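Local coordinates for protein class B carbapenemase GOB-18 (PDB 5K0W) that probably hydrolyses beta-lactam antibiotics, carbapenems among them, as a subclass B3 metallo-beta-lactamase with two zinc ions in its active site, at residues E23-N32 against N67-P75; F118-R129 against F145-K155. All coordinates share one frame; numbering follows the deposited sequence.

Contact 1: E23-N32 against N67-P75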
loop_
_atom_site.group_PDB
_atom_site.type_symbol
_atom_site.label_atom_id
_atom_site.label_comp_id
_atom_site.label_asym_id
_atom_site.label_seq_id
_atom_site.Cartn_x
_atom_site.Cartn_y
_atom_site.Cartn_z
ATOM N N GLU A 23 16.343 9.878 0.956
ATOM C CA GLU A 23 15.929 8.512 1.284
ATOM C C GLU A 23 17.052 7.814 2.055
ATOM O O GLU A 23 18.220 8.140 1.819
ATOM C CB GLU A 23 15.638 7.712 0.015
ATOM C CG GLU A 23 14.373 8.146 -0.706
ATOM C CD GLU A 23 14.131 7.524 -2.070
ATOM O OE1 GLU A 23 15.104 7.067 -2.713
ATOM O OE2 GLU A 23 12.964 7.550 -2.522
ATOM N N PRO A 24 16.755 6.847 2.961
ATOM C CA PRO A 24 17.844 6.173 3.676
ATOM C C PRO A 24 18.865 5.537 2.736
ATOM O O PRO A 24 18.540 5.128 1.608
ATOM C CB PRO A 24 17.116 5.128 4.523
ATOM C CG PRO A 24 15.755 5.673 4.697
ATOM C CD PRO A 24 15.440 6.346 3.408
ATOM N N GLU A 25 20.122 5.525 3.199
ATOM C CA GLU A 25 21.262 4.936 2.518
ATOM C C GLU A 25 21.045 3.405 2.635
ATOM O O GLU A 25 20.328 2.949 3.541
ATOM C CB GLU A 25 22.588 5.366 3.197
ATOM C CG GLU A 25 22.896 6.855 3.099
ATOM C CD GLU A 25 24.302 7.321 3.452
ATOM O OE1 GLU A 25 25.209 6.469 3.602
ATOM O OE2 GLU A 25 24.501 8.554 3.554
ATOM N N ASN A 26 21.601 2.632 1.711
ATOM C CA ASN A 26 21.500 1.161 1.684
ATOM C C ASN A 26 20.093 0.482 1.611
ATOM O O ASN A 26 19.791 -0.449 2.368
ATOM C CB ASN A 26 22.432 0.467 2.707
ATOM N N MET A 27 19.271 0.932 0.660
ATOM C CA MET A 27 17.938 0.384 0.374
ATOM C C MET A 27 18.081 -0.981 -0.304
ATOM O O MET A 27 19.051 -1.169 -1.044
ATOM C CB MET A 27 17.245 1.300 -0.621
ATOM C CG MET A 27 16.351 2.317 -0.013
ATOM S SD MET A 27 15.696 3.276 -1.393
ATOM C CE MET A 27 16.981 4.538 -1.539
ATOM N N PRO A 28 17.116 -1.921 -0.153
ATOM C CA PRO A 28 17.261 -3.231 -0.822
ATOM C C PRO A 28 17.161 -3.117 -2.327
ATOM O O PRO A 28 16.408 -2.281 -2.826
ATOM C CB PRO A 28 16.111 -4.069 -0.262
ATOM C CG PRO A 28 15.593 -3.301 0.900
ATOM C CD PRO A 28 15.886 -1.867 0.658
ATOM N N LYS A 29 17.946 -3.940 -3.042
ATOM C CA LYS A 29 18.049 -3.990 -4.501
ATOM C C LYS A 29 16.688 -4.139 -5.174
ATOM O O LYS A 29 16.396 -3.410 -6.126
ATOM C CB LYS A 29 19.007 -5.128 -4.911
ATOM C CG LYS A 29 19.158 -5.380 -6.419
ATOM C CD LYS A 29 19.406 -6.857 -6.765
ATOM C CE LYS A 29 18.200 -7.740 -6.529
ATOM N NZ LYS A 29 18.349 -9.074 -7.166
ATOM N N GLU A 30 15.860 -5.070 -4.663
ATOM C CA GLU A 30 14.528 -5.419 -5.181
ATOM C C GLU A 30 13.514 -4.255 -5.187
ATOM O O GLU A 30 12.523 -4.323 -5.910
ATOM C CB GLU A 30 13.946 -6.632 -4.421
ATOM C CG GLU A 30 14.768 -7.906 -4.534
ATOM C CD GLU A 30 14.076 -9.189 -4.108
ATOM O OE1 GLU A 30 13.263 -9.150 -3.154
ATOM O OE2 GLU A 30 14.380 -10.246 -4.707
ATOM N N TRP A 31 13.764 -3.205 -4.397
ATOM C CA TRP A 31 12.864 -2.060 -4.289
ATOM C C TRP A 31 12.818 -1.181 -5.523
ATOM O O TRP A 31 11.742 -0.685 -5.879
ATOM C CB TRP A 31 13.205 -1.225 -3.050
ATOM C CG TRP A 31 12.720 -1.825 -1.759
ATOM C CD1 TRP A 31 12.351 -3.124 -1.531
ATOM C CD2 TRP A 31 12.596 -1.147 -0.508
ATOM N NE1 TRP A 31 11.993 -3.289 -0.218
ATOM C CE2 TRP A 31 12.150 -2.097 0.440
ATOM C CE3 TRP A 31 12.858 0.169 -0.085
ATOM C CZ2 TRP A 31 11.921 -1.763 1.779
ATOM C CZ3 TRP A 31 12.642 0.496 1.245
ATOM C CH2 TRP A 31 12.157 -0.456 2.155
ATOM N N ASN A 32 13.989 -0.970 -6.160
ATOM C CA ASN A 32 14.140 -0.133 -7.360
ATOM C C ASN A 32 14.323 -0.982 -8.613
ATOM O O ASN A 32 14.475 -0.445 -9.702
ATOM C CB ASN A 32 15.299 0.856 -7.179
ATOM C CG ASN A 32 15.297 1.542 -5.837
ATOM O OD1 ASN A 32 14.289 2.122 -5.412
ATOM N ND2 ASN A 32 16.417 1.463 -5.132
ATOM N N ASN A 67 -0.510 3.028 -4.051
ATOM C CA ASN A 67 0.947 2.940 -3.778
ATOM C C ASN A 67 1.889 3.301 -4.937
ATOM O O ASN A 67 1.534 3.061 -6.095
ATOM C CB ASN A 67 1.360 1.647 -3.063
ATOM C CG ASN A 67 0.606 1.405 -1.780
ATOM O OD1 ASN A 67 -0.051 2.290 -1.209
ATOM N ND2 ASN A 67 0.667 0.180 -1.317
ATOM N N THR A 68 3.082 3.897 -4.621
ATOM C CA THR A 68 4.007 4.373 -5.646
ATOM C C THR A 68 5.502 4.021 -5.573
ATOM O O THR A 68 6.268 4.666 -6.306
ATOM C CB THR A 68 3.972 5.920 -5.740
ATOM O OG1 THR A 68 4.695 6.505 -4.641
ATOM C CG2 THR A 68 2.581 6.505 -5.948
ATOM N N GLY A 69 5.945 3.122 -4.696
ATOM C CA GLY A 69 7.386 2.849 -4.589
ATOM C C GLY A 69 8.211 4.067 -4.166
ATOM O O GLY A 69 7.635 5.103 -3.833
ATOM N N THR A 70 9.573 3.983 -4.220
ATOM C CA THR A 70 10.495 5.079 -3.846
ATOM C C THR A 70 10.461 6.193 -4.898
ATOM O O THR A 70 9.650 6.119 -5.819
ATOM C CB THR A 70 11.922 4.550 -3.645
ATOM O OG1 THR A 70 12.381 3.970 -4.866
ATOM C CG2 THR A 70 12.032 3.565 -2.495
ATOM N N ALA A 71 11.327 7.228 -4.773
ATOM C CA ALA A 71 11.404 8.340 -5.743
ATOM C C ALA A 71 11.746 7.841 -7.142
ATOM O O ALA A 71 11.095 8.238 -8.106
ATOM C CB ALA A 71 12.432 9.365 -5.299
ATOM N N GLU A 72 12.722 6.936 -7.242
ATOM C CA GLU A 72 13.175 6.352 -8.506
ATOM C C GLU A 72 12.197 5.329 -9.153
ATOM O O GLU A 72 12.468 4.831 -10.245
ATOM C CB GLU A 72 14.634 5.842 -8.404
ATOM C CG GLU A 72 14.886 4.794 -7.336
ATOM C CD GLU A 72 15.275 5.331 -5.972
ATOM O OE1 GLU A 72 16.386 4.981 -5.510
ATOM O OE2 GLU A 72 14.467 6.060 -5.348
ATOM N N SER A 73 11.061 5.046 -8.484
ATOM C CA SER A 73 10.040 4.131 -8.997
ATOM C C SER A 73 9.090 4.870 -9.957
ATOM O O SER A 73 8.323 4.225 -10.684
ATOM C CB SER A 73 9.242 3.521 -7.852
ATOM O OG SER A 73 8.240 4.438 -7.449
ATOM N N PHE A 74 9.147 6.223 -9.971
ATOM C CA PHE A 74 8.335 7.083 -10.835
ATOM C C PHE A 74 8.482 6.754 -12.331
ATOM O O PHE A 74 7.446 6.485 -12.944
ATOM C CB PHE A 74 8.588 8.574 -10.559
ATOM C CG PHE A 74 7.691 9.526 -11.314
ATOM C CD1 PHE A 74 6.305 9.405 -11.247
ATOM C CD2 PHE A 74 8.226 10.586 -12.032
ATOM C CE1 PHE A 74 5.473 10.318 -11.900
ATOM C CE2 PHE A 74 7.393 11.505 -12.676
ATOM C CZ PHE A 74 6.022 11.359 -12.611
ATOM N N PRO A 75 9.705 6.720 -12.947
ATOM C CA PRO A 75 9.791 6.343 -14.364
ATOM C C PRO A 75 9.321 4.911 -14.631
ATOM O O PRO A 75 8.673 4.686 -15.654
ATOM C CB PRO A 75 11.276 6.507 -14.687
ATOM C CG PRO A 75 11.968 6.424 -13.398
ATOM C CD PRO A 75 11.048 7.024 -12.406
#
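Glu23 with Ala71, and Asn32 with Thr70, are the two hydrogen-bonded pairs of this contact; in each, the 67-75 loop donates to a side chain of the N-terminal loop 23-32. Ala71 N donates to Glu23 OE2 over 2.8 Å in an almost straight bond (170° at the hydrogen), meeting the syn lone pair of that oxygen. The Glu23 chain is extended beyond CG, which carries the carboxylate across to the start of the type I turn Thr70-Ser73, just ahead of helix 73-83. The second bond joins Thr70 OG1 to Asn32 OD1 at 2.7 Å, with the hydroxyl lying nearly in line with the amide C=O.

Flat groups also meet face on. The Asn32 amide and the Glu72 carboxylate are stacked with their planes 6° apart, Asn32 ND2 lying 3.5 Å from Glu72 OE1. A bend at chi2 (-90°) folds Glu72 back over the amide. Its other oxygen, OE2, comes to 2.9 Å from Glu23 OE1; these are two acceptors, the carboxylates are nearly coplanar, and at this resolution the exact spacing means little.

Apolar contact is sparse and centres on the Thr70 methyl: CG2 is 3.8 Å from Met27 SD and 4.2 Å from Trp31 CE3, which it approaches obliquely. Pro28 CD sits over the centre of one face of the Trp31 ring, 3.5 Å above its plane. The indole also meets the ring of His241 and touches Asp102, both ligands of the second zinc.

Chemically, one carboxylate and one amide tie the N-terminal loop to the Thr70-Ser73 turn through a backbone N-H and a hydroxyl, while two acidic groups, Glu23 and Glu72, lie side by side, an arrangement that may cost some electrostatic energy.

Contact 2: F118-R129 against F145-K155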
loop_
_atom_site.group_PDB
_atom_site.type_symbol
_atom_site.label_atom_id
_atom_site.label_comp_id
_atom_site.label_asym_id
_atom_site.label_seq_id
_atom_site.Cartn_x
_atom_site.Cartn_y
_atom_site.Cartn_z
ATOM N N PHE A 118 -5.645 13.236 -4.327
ATOM C CA PHE A 118 -5.009 12.345 -3.371
ATOM C C PHE A 118 -5.864 12.210 -2.115
ATOM O O PHE A 118 -6.119 13.204 -1.442
ATOM C CB PHE A 118 -3.566 12.788 -3.060
ATOM C CG PHE A 118 -2.881 11.996 -1.968
ATOM C CD1 PHE A 118 -2.908 10.599 -1.972
ATOM C CD2 PHE A 118 -2.178 12.640 -0.955
ATOM C CE1 PHE A 118 -2.285 9.866 -0.960
ATOM C CE2 PHE A 118 -1.553 11.906 0.060
ATOM C CZ PHE A 118 -1.604 10.523 0.044
ATOM N N TYR A 119 -6.343 10.983 -1.839
ATOM C CA TYR A 119 -7.174 10.665 -0.675
ATOM C C TYR A 119 -6.360 9.762 0.251
ATOM O O TYR A 119 -5.763 8.794 -0.208
ATOM C CB TYR A 119 -8.471 9.942 -1.102
ATOM C CG TYR A 119 -9.325 10.606 -2.163
ATOM C CD1 TYR A 119 -9.217 11.968 -2.428
ATOM C CD2 TYR A 119 -10.306 9.892 -2.839
ATOM C CE1 TYR A 119 -10.029 12.592 -3.370
ATOM C CE2 TYR A 119 -11.125 10.504 -3.786
ATOM C CZ TYR A 119 -10.986 11.857 -4.048
ATOM O OH TYR A 119 -11.797 12.468 -4.976
ATOM N N VAL A 120 -6.321 10.078 1.544
ATOM C CA VAL A 120 -5.547 9.310 2.514
ATOM C C VAL A 120 -6.262 9.133 3.869
ATOM O O VAL A 120 -7.148 9.924 4.211
ATOM C CB VAL A 120 -4.135 9.925 2.672
ATOM C CG1 VAL A 120 -4.120 11.056 3.700
ATOM C CG2 VAL A 120 -3.102 8.850 3.006
ATOM N N ASP A 121 -5.837 8.100 4.641
ATOM C CA ASP A 121 -6.324 7.805 5.986
ATOM C C ASP A 121 -6.024 9.032 6.832
ATOM O O ASP A 121 -4.900 9.543 6.775
ATOM C CB ASP A 121 -5.567 6.602 6.553
ATOM C CG ASP A 121 -6.218 5.937 7.753
ATOM O OD1 ASP A 121 -6.428 6.628 8.781
ATOM O OD2 ASP A 121 -6.454 4.712 7.693
ATOM N N LYS A 122 -7.026 9.535 7.571
ATOM C CA LYS A 122 -6.885 10.732 8.388
ATOM C C LYS A 122 -5.660 10.687 9.303
ATOM O O LYS A 122 -4.908 11.665 9.361
ATOM C CB LYS A 122 -8.163 11.019 9.179
ATOM C CG LYS A 122 -8.308 12.474 9.605
ATOM C CD LYS A 122 -9.540 12.661 10.457
ATOM C CE LYS A 122 -9.792 14.103 10.789
ATOM N NZ LYS A 122 -10.213 14.248 12.204
ATOM N N ALA A 123 -5.417 9.540 9.954
ATOM C CA ALA A 123 -4.295 9.362 10.871
ATOM C C ALA A 123 -2.884 9.580 10.296
ATOM O O ALA A 123 -1.961 9.800 11.078
ATOM C CB ALA A 123 -4.389 8.010 11.548
ATOM N N ASP A 124 -2.707 9.510 8.962
ATOM C CA ASP A 124 -1.393 9.672 8.326
ATOM C C ASP A 124 -1.119 11.048 7.689
ATOM O O ASP A 124 -0.028 11.268 7.160
ATOM C CB ASP A 124 -1.104 8.522 7.355
ATOM C CG ASP A 124 -0.375 7.315 7.960
ATOM O OD1 ASP A 124 0.306 7.481 9.029
ATOM O OD2 ASP A 124 -0.421 6.221 7.334
ATOM N N VAL A 125 -2.086 11.977 7.782
ATOM C CA VAL A 125 -2.021 13.329 7.243
ATOM C C VAL A 125 -0.724 14.107 7.541
ATOM O O VAL A 125 -0.074 14.559 6.594
ATOM C CB VAL A 125 -3.312 14.107 7.583
ATOM C CG1 VAL A 125 -3.114 15.621 7.572
ATOM C CG2 VAL A 125 -4.412 13.708 6.623
ATOM N N ASP A 126 -0.345 14.247 8.838
ATOM C CA ASP A 126 0.857 14.973 9.251
ATOM C C ASP A 126 2.138 14.385 8.685
ATOM O O ASP A 126 2.962 15.145 8.183
ATOM C CB ASP A 126 0.913 15.204 10.773
ATOM C CG ASP A 126 -0.036 16.306 11.262
ATOM O OD1 ASP A 126 -0.286 17.273 10.487
ATOM O OD2 ASP A 126 -0.538 16.200 12.413
ATOM N N VAL A 127 2.268 13.038 8.661
ATOM C CA VAL A 127 3.431 12.360 8.064
ATOM C C VAL A 127 3.594 12.765 6.572
ATOM O O VAL A 127 4.717 13.014 6.108
ATOM C CB VAL A 127 3.364 10.818 8.282
ATOM C CG1 VAL A 127 4.500 10.091 7.558
ATOM C CG2 VAL A 127 3.381 10.480 9.766
ATOM N N LEU A 128 2.469 12.875 5.854
ATOM C CA LEU A 128 2.475 13.220 4.439
ATOM C C LEU A 128 2.796 14.675 4.143
ATOM O O LEU A 128 3.540 14.960 3.203
ATOM C CB LEU A 128 1.190 12.754 3.754
ATOM C CG LEU A 128 1.152 11.244 3.526
ATOM C CD1 LEU A 128 -0.214 10.699 3.730
ATOM C CD2 LEU A 128 1.706 10.876 2.166
ATOM N N ARG A 129 2.277 15.587 4.971
ATOM C CA ARG A 129 2.496 17.024 4.835
ATOM C C ARG A 129 3.931 17.421 5.215
ATOM O O ARG A 129 4.430 18.430 4.710
ATOM C CB ARG A 129 1.467 17.798 5.674
ATOM C CG ARG A 129 0.034 17.614 5.198
ATOM C CD ARG A 129 -0.939 18.364 6.083
ATOM N NE ARG A 129 -1.193 19.713 5.575
ATOM C CZ ARG A 129 -2.288 20.076 4.913
ATOM N NH1 ARG A 129 -3.259 19.195 4.686
ATOM N NH2 ARG A 129 -2.428 21.324 4.486
ATOM N N PHE A 145 10.751 11.602 1.783
ATOM C CA PHE A 145 9.972 11.687 0.556
ATOM C C PHE A 145 9.399 13.089 0.399
ATOM O O PHE A 145 9.183 13.783 1.404
ATOM C CB PHE A 145 8.855 10.619 0.534
ATOM C CG PHE A 145 7.754 10.798 1.552
ATOM C CD1 PHE A 145 7.844 10.207 2.809
ATOM C CD2 PHE A 145 6.599 11.497 1.232
ATOM C CE1 PHE A 145 6.810 10.337 3.731
ATOM C CE2 PHE A 145 5.573 11.643 2.160
ATOM C CZ PHE A 145 5.678 11.052 3.401
ATOM N N LYS A 146 9.133 13.496 -0.864
ATOM C CA LYS A 146 8.562 14.811 -1.193
ATOM C C LYS A 146 7.220 14.950 -0.508
ATOM O O LYS A 146 6.311 14.174 -0.811
ATOM C CB LYS A 146 8.348 14.967 -2.710
ATOM C CG LYS A 146 9.559 15.351 -3.541
ATOM C CD LYS A 146 9.193 15.160 -5.027
ATOM C CE LYS A 146 10.126 15.832 -5.996
ATOM N NZ LYS A 146 9.423 16.184 -7.258
ATOM N N PRO A 147 7.063 15.904 0.434
ATOM C CA PRO A 147 5.764 16.062 1.105
ATOM C C PRO A 147 4.602 16.292 0.136
ATOM O O PRO A 147 4.792 16.885 -0.921
ATOM C CB PRO A 147 5.994 17.259 2.036
ATOM C CG PRO A 147 7.162 17.959 1.481
ATOM C CD PRO A 147 8.031 16.892 0.938
ATOM N N VAL A 148 3.418 15.762 0.483
ATOM C CA VAL A 148 2.186 15.863 -0.316
ATOM C C VAL A 148 0.992 16.274 0.577
ATOM O O VAL A 148 0.950 15.908 1.756
ATOM C CB VAL A 148 1.940 14.590 -1.202
ATOM C CG1 VAL A 148 1.731 13.343 -0.361
ATOM C CG2 VAL A 148 0.781 14.775 -2.172
ATOM N N THR A 149 0.059 17.074 0.007
ATOM C CA THR A 149 -1.142 17.564 0.693
ATOM C C THR A 149 -2.414 16.842 0.211
ATOM O O THR A 149 -2.807 17.009 -0.948
ATOM C CB THR A 149 -1.175 19.080 0.653
ATOM O OG1 THR A 149 -0.047 19.553 1.401
ATOM C CG2 THR A 149 -2.450 19.667 1.236
ATOM N N PRO A 150 -3.063 16.014 1.063
ATOM C CA PRO A 150 -4.263 15.297 0.601
ATOM C C PRO A 150 -5.444 16.220 0.320
ATOM O O PRO A 150 -5.651 17.210 1.022
ATOM C CB PRO A 150 -4.560 14.308 1.733
ATOM C CG PRO A 150 -3.940 14.899 2.932
ATOM C CD PRO A 150 -2.724 15.650 2.455
ATOM N N ASP A 151 -6.182 15.900 -0.746
ATOM C CA ASP A 151 -7.375 16.612 -1.197
ATOM C C ASP A 151 -8.581 16.186 -0.358
ATOM O O ASP A 151 -9.563 16.925 -0.274
ATOM C CB ASP A 151 -7.634 16.333 -2.689
ATOM C CG ASP A 151 -6.478 16.739 -3.574
ATOM O OD1 ASP A 151 -5.537 15.930 -3.725
ATOM O OD2 ASP A 151 -6.496 17.877 -4.088
ATOM N N LYS A 152 -8.512 14.986 0.243
ATOM C CA LYS A 152 -9.560 14.437 1.100
ATOM C C LYS A 152 -8.939 13.538 2.145
ATOM O O LYS A 152 -7.867 12.975 1.916
ATOM C CB LYS A 152 -10.561 13.619 0.262
ATOM C CG LYS A 152 -11.983 14.164 0.224
ATOM C CD LYS A 152 -12.910 13.282 -0.626
ATOM C CE LYS A 152 -13.515 12.122 0.136
ATOM N NZ LYS A 152 -14.732 11.593 -0.529
ATOM N N THR A 153 -9.625 13.384 3.284
ATOM C CA THR A 153 -9.215 12.499 4.383
ATOM C C THR A 153 -10.252 11.395 4.566
ATOM O O THR A 153 -11.449 11.635 4.448
ATOM C CB THR A 153 -8.917 13.264 5.667
ATOM O OG1 THR A 153 -10.079 14.000 6.077
ATOM C CG2 THR A 153 -7.710 14.183 5.524
ATOM N N LEU A 154 -9.784 10.173 4.797
ATOM C CA LEU A 154 -10.673 9.038 4.935
ATOM C C LEU A 154 -10.577 8.361 6.296
ATOM O O LEU A 154 -9.519 8.325 6.931
ATOM C CB LEU A 154 -10.463 8.028 3.791
ATOM C CG LEU A 154 -10.629 8.545 2.349
ATOM C CD1 LEU A 154 -10.031 7.585 1.378
ATOM C CD2 LEU A 154 -12.086 8.791 2.004
ATOM N N LYS A 155 -11.727 7.880 6.753
ATOM C CA LYS A 155 -11.918 7.168 8.011
ATOM C C LYS A 155 -12.326 5.746 7.648
ATOM O O LYS A 155 -12.622 5.474 6.489
ATOM C CB LYS A 155 -13.006 7.852 8.859
ATOM C CG LYS A 155 -12.499 9.030 9.662
ATOM C CD LYS A 155 -12.175 8.651 11.107
ATOM C CE LYS A 155 -11.603 9.807 11.881
ATOM N NZ LYS A 155 -12.632 10.821 12.254
#
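This is a parallel strand pairing combined with helix packing, at the edge of the seven-stranded sheet where strand 152-154 is outermost beside strand 117-121. The bridges Tyr119-Lys152, Val120-Thr153 and Asp121-Leu154 set the register, and the short strand axes run at 31° to each other. Leu154 N donates to Val120 O (2.7 Å), and Lys122 N to Leu154 O (2.8 Å); the bond from Val120 N to Lys152 O is weak. Where the pairing begins, Asp151 bonds Phe118 twice: its N reaches Phe118 O, and its OD1 accepts from Phe118 N at 2.8 Å, on the anti side and 34° out of the carboxylate plane.

On one sheet face, Lys152 CD lies over the Tyr119 ring, 4.2 Å from its centroid, a CH-pi contact. On the other, Val120 CG1 and Val125 CG2 close on the Pro150 ring, and Val125 CG2 meets Thr153 CG2 (3.5 Å). Farther along, a chi1 of 63° sets Val148 CG1 between backbone N and carbonyl carbon, where it touches both Phe118 CE2 and Leu128 CD2; Val148 N bonds Leu128 O. Strand 117-121, helix 125-129 and strand 152-154 thus form a beta-alpha-beta unit of the metallo-beta-lactamase fold.

In the fold
Contact 1 closes along the chain before contact 2 opens, and their centres lie 20 Å apart; the nearest atoms come to about 6 Å without touching. Helix 101-104, which supplies the zinc ligands Asp102 and His103, lies between them: Tyr101 touches Glu23 and Met27 of contact 1 as well as Phe145 of contact 2. The two contacts stand differently to the active site. In contact 1 the side chain of Trp31 comes within about 5 Å of a zinc ion. Contact 2 is more remote, the side chain of Val127 lying about 10 Å from a zinc and about 6 Å from that of the ligand His100.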